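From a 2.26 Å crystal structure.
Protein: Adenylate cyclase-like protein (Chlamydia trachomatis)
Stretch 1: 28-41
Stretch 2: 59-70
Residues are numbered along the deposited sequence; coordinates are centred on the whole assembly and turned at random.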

# COMPACT_ATOMS: atom_id res chain seq x y z
N THR A 28 5.71 -14.07 -30.79
CA THR A 28 5.57 -15.06 -31.84
C THR A 28 6.31 -14.46 -33.00
O THR A 28 6.32 -13.25 -33.14
CB THR A 28 4.08 -15.37 -32.24
OG1 THR A 28 3.44 -14.19 -32.75
CG2 THR A 28 3.28 -15.85 -31.02
N PHE A 29 7.02 -15.30 -33.76
CA PHE A 29 7.86 -14.83 -34.86
C PHE A 29 7.41 -15.60 -36.08
O PHE A 29 7.44 -16.83 -36.08
CB PHE A 29 9.37 -15.07 -34.62
CG PHE A 29 10.23 -14.74 -35.83
CD1 PHE A 29 10.37 -13.42 -36.26
CD2 PHE A 29 10.86 -15.75 -36.56
CE1 PHE A 29 11.11 -13.11 -37.39
CE2 PHE A 29 11.62 -15.44 -37.70
CZ PHE A 29 11.74 -14.12 -38.11
N ASN A 30 6.96 -14.86 -37.08
CA ASN A 30 6.47 -15.43 -38.32
C ASN A 30 7.55 -15.40 -39.38
O ASN A 30 7.69 -14.42 -40.09
CB ASN A 30 5.25 -14.64 -38.79
CG ASN A 30 4.71 -15.14 -40.12
OD1 ASN A 30 5.23 -16.08 -40.73
ND2 ASN A 30 3.66 -14.48 -40.59
N LYS A 31 8.29 -16.49 -39.47
CA LYS A 31 9.35 -16.72 -40.47
C LYS A 31 9.05 -16.49 -41.96
O LYS A 31 9.98 -16.28 -42.73
CB LYS A 31 9.83 -18.16 -40.32
CG LYS A 31 11.13 -18.45 -41.01
CD LYS A 31 11.80 -19.67 -40.39
CE LYS A 31 10.83 -20.83 -40.16
NZ LYS A 31 9.93 -21.14 -41.31
N ASN A 32 7.77 -16.54 -42.36
CA ASN A 32 7.35 -16.19 -43.73
C ASN A 32 7.52 -14.71 -44.09
O ASN A 32 7.86 -14.38 -45.23
CB ASN A 32 5.87 -16.54 -43.97
CG ASN A 32 5.55 -18.01 -43.69
OD1 ASN A 32 4.52 -18.33 -43.09
ND2 ASN A 32 6.44 -18.91 -44.12
N ASN A 33 7.27 -13.81 -43.15
CA ASN A 33 7.42 -12.38 -43.41
C ASN A 33 8.45 -11.67 -42.49
O ASN A 33 8.61 -10.46 -42.56
CB ASN A 33 6.03 -11.69 -43.37
CG ASN A 33 5.41 -11.67 -41.97
OD1 ASN A 33 5.61 -12.58 -41.18
ND2 ASN A 33 4.64 -10.63 -41.67
N GLY A 34 9.15 -12.42 -41.64
CA GLY A 34 10.11 -11.82 -40.71
C GLY A 34 9.54 -10.94 -39.59
O GLY A 34 10.27 -10.16 -38.98
N GLN A 35 8.25 -11.08 -39.33
CA GLN A 35 7.55 -10.24 -38.38
C GLN A 35 7.60 -10.79 -36.96
O GLN A 35 7.28 -11.96 -36.72
CB GLN A 35 6.07 -10.08 -38.78
CG GLN A 35 5.28 -9.35 -37.70
CD GLN A 35 4.15 -8.55 -38.27
OE1 GLN A 35 3.01 -9.01 -38.35
NE2 GLN A 35 4.45 -7.32 -38.68
N LEU A 36 8.00 -9.93 -36.03
CA LEU A 36 7.94 -10.26 -34.60
C LEU A 36 6.74 -9.59 -33.97
O LEU A 36 6.57 -8.37 -34.06
CB LEU A 36 9.22 -9.81 -33.90
CG LEU A 36 9.48 -10.23 -32.45
CD1 LEU A 36 9.75 -11.70 -32.27
CD2 LEU A 36 10.65 -9.47 -31.87
N PHE A 37 5.91 -10.37 -33.31
CA PHE A 37 4.83 -9.82 -32.52
C PHE A 37 5.20 -9.92 -31.04
O PHE A 37 5.45 -11.00 -30.56
CB PHE A 37 3.59 -10.64 -32.84
CG PHE A 37 2.39 -10.33 -31.99
CD1 PHE A 37 2.15 -11.02 -30.85
CD2 PHE A 37 1.45 -9.44 -32.41
CE1 PHE A 37 1.02 -10.79 -30.08
CE2 PHE A 37 0.29 -9.21 -31.66
CZ PHE A 37 0.09 -9.88 -30.48
N LEU A 38 5.24 -8.79 -30.34
CA LEU A 38 5.54 -8.74 -28.92
C LEU A 38 4.31 -8.37 -28.07
O LEU A 38 3.61 -7.38 -28.40
CB LEU A 38 6.53 -7.63 -28.68
CG LEU A 38 7.93 -7.80 -29.26
CD1 LEU A 38 8.81 -6.61 -28.93
CD2 LEU A 38 8.52 -9.10 -28.69
N ILE A 39 4.15 -9.06 -26.95
CA ILE A 39 3.15 -8.72 -25.94
C ILE A 39 3.71 -8.80 -24.53
O ILE A 39 4.76 -9.41 -24.32
CB ILE A 39 1.87 -9.61 -26.14
CG1 ILE A 39 0.66 -9.02 -25.43
CG2 ILE A 39 2.03 -11.04 -25.66
CD1 ILE A 39 -0.65 -9.65 -25.87
N GLY A 40 3.04 -8.14 -23.58
CA GLY A 40 3.34 -8.22 -22.11
C GLY A 40 3.55 -6.82 -21.51
O GLY A 40 2.97 -5.90 -22.03
N HIS A 41 4.36 -6.67 -20.43
CA HIS A 41 4.57 -5.44 -19.66
C HIS A 41 6.07 -5.12 -19.51
O HIS A 41 6.90 -6.05 -19.29
CB HIS A 41 4.05 -5.64 -18.23
CG HIS A 41 2.58 -5.95 -18.15
ND1 HIS A 41 1.62 -5.00 -17.87
CD2 HIS A 41 1.91 -7.10 -18.37
CE1 HIS A 41 0.43 -5.56 -17.92
NE2 HIS A 41 0.59 -6.84 -18.21
N SER A 59 19.00 -9.10 -37.19
CA SER A 59 18.96 -8.91 -38.67
C SER A 59 17.82 -9.66 -39.35
O SER A 59 17.34 -9.23 -40.38
CB SER A 59 20.29 -9.32 -39.33
OG SER A 59 20.71 -10.59 -38.85
N PHE A 60 17.37 -10.76 -38.74
CA PHE A 60 16.24 -11.56 -39.29
C PHE A 60 14.82 -11.01 -38.98
O PHE A 60 13.81 -11.54 -39.47
CB PHE A 60 16.37 -13.02 -38.83
CG PHE A 60 16.48 -13.19 -37.34
CD1 PHE A 60 15.36 -13.22 -36.55
CD2 PHE A 60 17.71 -13.34 -36.74
CE1 PHE A 60 15.45 -13.38 -35.18
CE2 PHE A 60 17.82 -13.47 -35.36
CZ PHE A 60 16.70 -13.51 -34.58
N VAL A 61 14.75 -9.95 -38.19
CA VAL A 61 13.48 -9.33 -37.81
C VAL A 61 13.31 -8.11 -38.70
O VAL A 61 14.13 -7.16 -38.64
CB VAL A 61 13.44 -8.95 -36.31
CG1 VAL A 61 12.24 -8.08 -36.00
CG2 VAL A 61 13.40 -10.22 -35.44
N LYS A 62 12.28 -8.19 -39.53
CA LYS A 62 11.96 -7.18 -40.52
C LYS A 62 10.96 -6.23 -40.00
O LYS A 62 11.05 -5.02 -40.30
CB LYS A 62 11.41 -7.81 -41.78
CG LYS A 62 12.32 -8.85 -42.41
CD LYS A 62 13.67 -8.25 -42.76
CE LYS A 62 14.71 -9.33 -43.06
NZ LYS A 62 16.06 -8.79 -42.77
N SER A 63 9.98 -6.73 -39.23
CA SER A 63 9.07 -5.81 -38.55
C SER A 63 8.69 -6.26 -37.14
O SER A 63 8.81 -7.45 -36.80
CB SER A 63 7.82 -5.60 -39.38
OG SER A 63 7.02 -6.76 -39.34
N VAL A 64 8.27 -5.29 -36.34
CA VAL A 64 7.85 -5.51 -34.97
C VAL A 64 6.39 -5.04 -34.76
O VAL A 64 6.07 -3.91 -35.07
CB VAL A 64 8.80 -4.81 -34.02
CG1 VAL A 64 8.34 -5.02 -32.58
CG2 VAL A 64 10.25 -5.34 -34.21
N ASP A 65 5.52 -5.94 -34.32
CA ASP A 65 4.19 -5.58 -33.94
C ASP A 65 4.17 -5.48 -32.39
O ASP A 65 4.15 -6.47 -31.66
CB ASP A 65 3.17 -6.62 -34.49
CG ASP A 65 1.71 -6.21 -34.22
OD1 ASP A 65 1.38 -5.77 -33.11
OD2 ASP A 65 0.87 -6.27 -35.13
N ASP A 66 4.14 -4.26 -31.90
CA ASP A 66 4.42 -3.97 -30.49
C ASP A 66 3.16 -3.80 -29.68
O ASP A 66 2.48 -2.79 -29.83
CB ASP A 66 5.27 -2.69 -30.40
CG ASP A 66 5.26 -2.09 -29.01
OD1 ASP A 66 4.98 -2.81 -28.06
OD2 ASP A 66 5.51 -0.87 -28.87
N ASN A 67 2.85 -4.78 -28.83
CA ASN A 67 1.68 -4.71 -27.94
C ASN A 67 2.07 -4.78 -26.45
O ASN A 67 1.43 -5.42 -25.59
CB ASN A 67 0.75 -5.83 -28.32
CG ASN A 67 0.31 -5.74 -29.76
OD1 ASN A 67 -0.70 -5.10 -30.06
ND2 ASN A 67 1.03 -6.39 -30.66
N VAL A 68 3.17 -4.14 -26.14
CA VAL A 68 3.71 -4.19 -24.82
C VAL A 68 3.16 -2.98 -24.04
O VAL A 68 3.24 -1.88 -24.52
CB VAL A 68 5.25 -4.12 -24.88
CG1 VAL A 68 5.83 -4.06 -23.47
CG2 VAL A 68 5.82 -5.30 -25.61
N ILE A 69 2.64 -3.23 -22.87
CA ILE A 69 2.15 -2.23 -21.93
C ILE A 69 3.27 -1.53 -21.15
O ILE A 69 4.16 -2.17 -20.54
CB ILE A 69 1.24 -2.93 -20.90
CG1 ILE A 69 0.08 -3.73 -21.59
CG2 ILE A 69 0.70 -1.96 -19.89
CD1 ILE A 69 -0.64 -2.96 -22.69
N ASP A 70 3.23 -0.20 -21.15
CA ASP A 70 4.05 0.64 -20.30
C ASP A 70 3.33 0.78 -18.94
O ASP A 70 2.35 1.50 -18.77
CB ASP A 70 4.24 1.97 -21.02
CG ASP A 70 4.87 3.05 -20.14
OD1 ASP A 70 5.05 2.81 -18.94
OD2 ASP A 70 5.22 4.14 -20.68

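The oddest feature is one carbonyl doing double duty: Gly 34 O accepts a hydrogen bond from Lys 62 N at 2.9 Å and a weak one from Ser 63 N at 3.5 Å. Its phi of 68° favours glycine, and an ideal CB would lie 2.6 Å from Lys 62 CG, a clash.

From there the strand that begins at Gln 35 runs parallel to the one that begins at Ser 63, their directions 15° apart, and the hydrogen bonds follow the parallel rule: one residue reaches two neighbours of its opposite number. Leu 36 N donates to Ser 63 O (2.7 Å) while Leu 36 O accepts from Asp 65 N (2.7 Å); Leu 38 repeats the pattern, its N bonding Asp 65 O (2.9 Å) and its O receiving Asn 67 N (2.7 Å). At the corner, Gly 40, whose backbone angles themselves call for glycine, accepts a hydrogen bond at its O from Ile 69 N at 2.8 Å.

Alternation sorts the side chains. Leu 36, Leu 38, Val 64 and Val 68 share one face, and Leu 38 packs against both valines: its CD1 lies 4.0 Å from Val 64 CG1, its CB 3.9 Å from Val 68 CG2. The other face is more polar. There Gln 35 NE2 donates to Ser 63 OG at 2.7 Å, a side-chain bond between directly paired residues. Asp 65 and Asn 67, two apart on one strand, have side chains on this same face, which lets Asn 67 ND2 donate to Asp 65 OD1 at 2.6 Å, beside the Phe 37 ring. Farther on, Ile 69 CG1 sits over one face of the His 41 ring.

Before the paired strands, aromatic packing extends the contact. The slightly positive edge of Phe 60 points toward the electron-rich face of Phe 29, with centroids 5.8 Å apart and planes at 78°, while Phe 29 CE1 touches Val 61 CG2 at 4.2 Å.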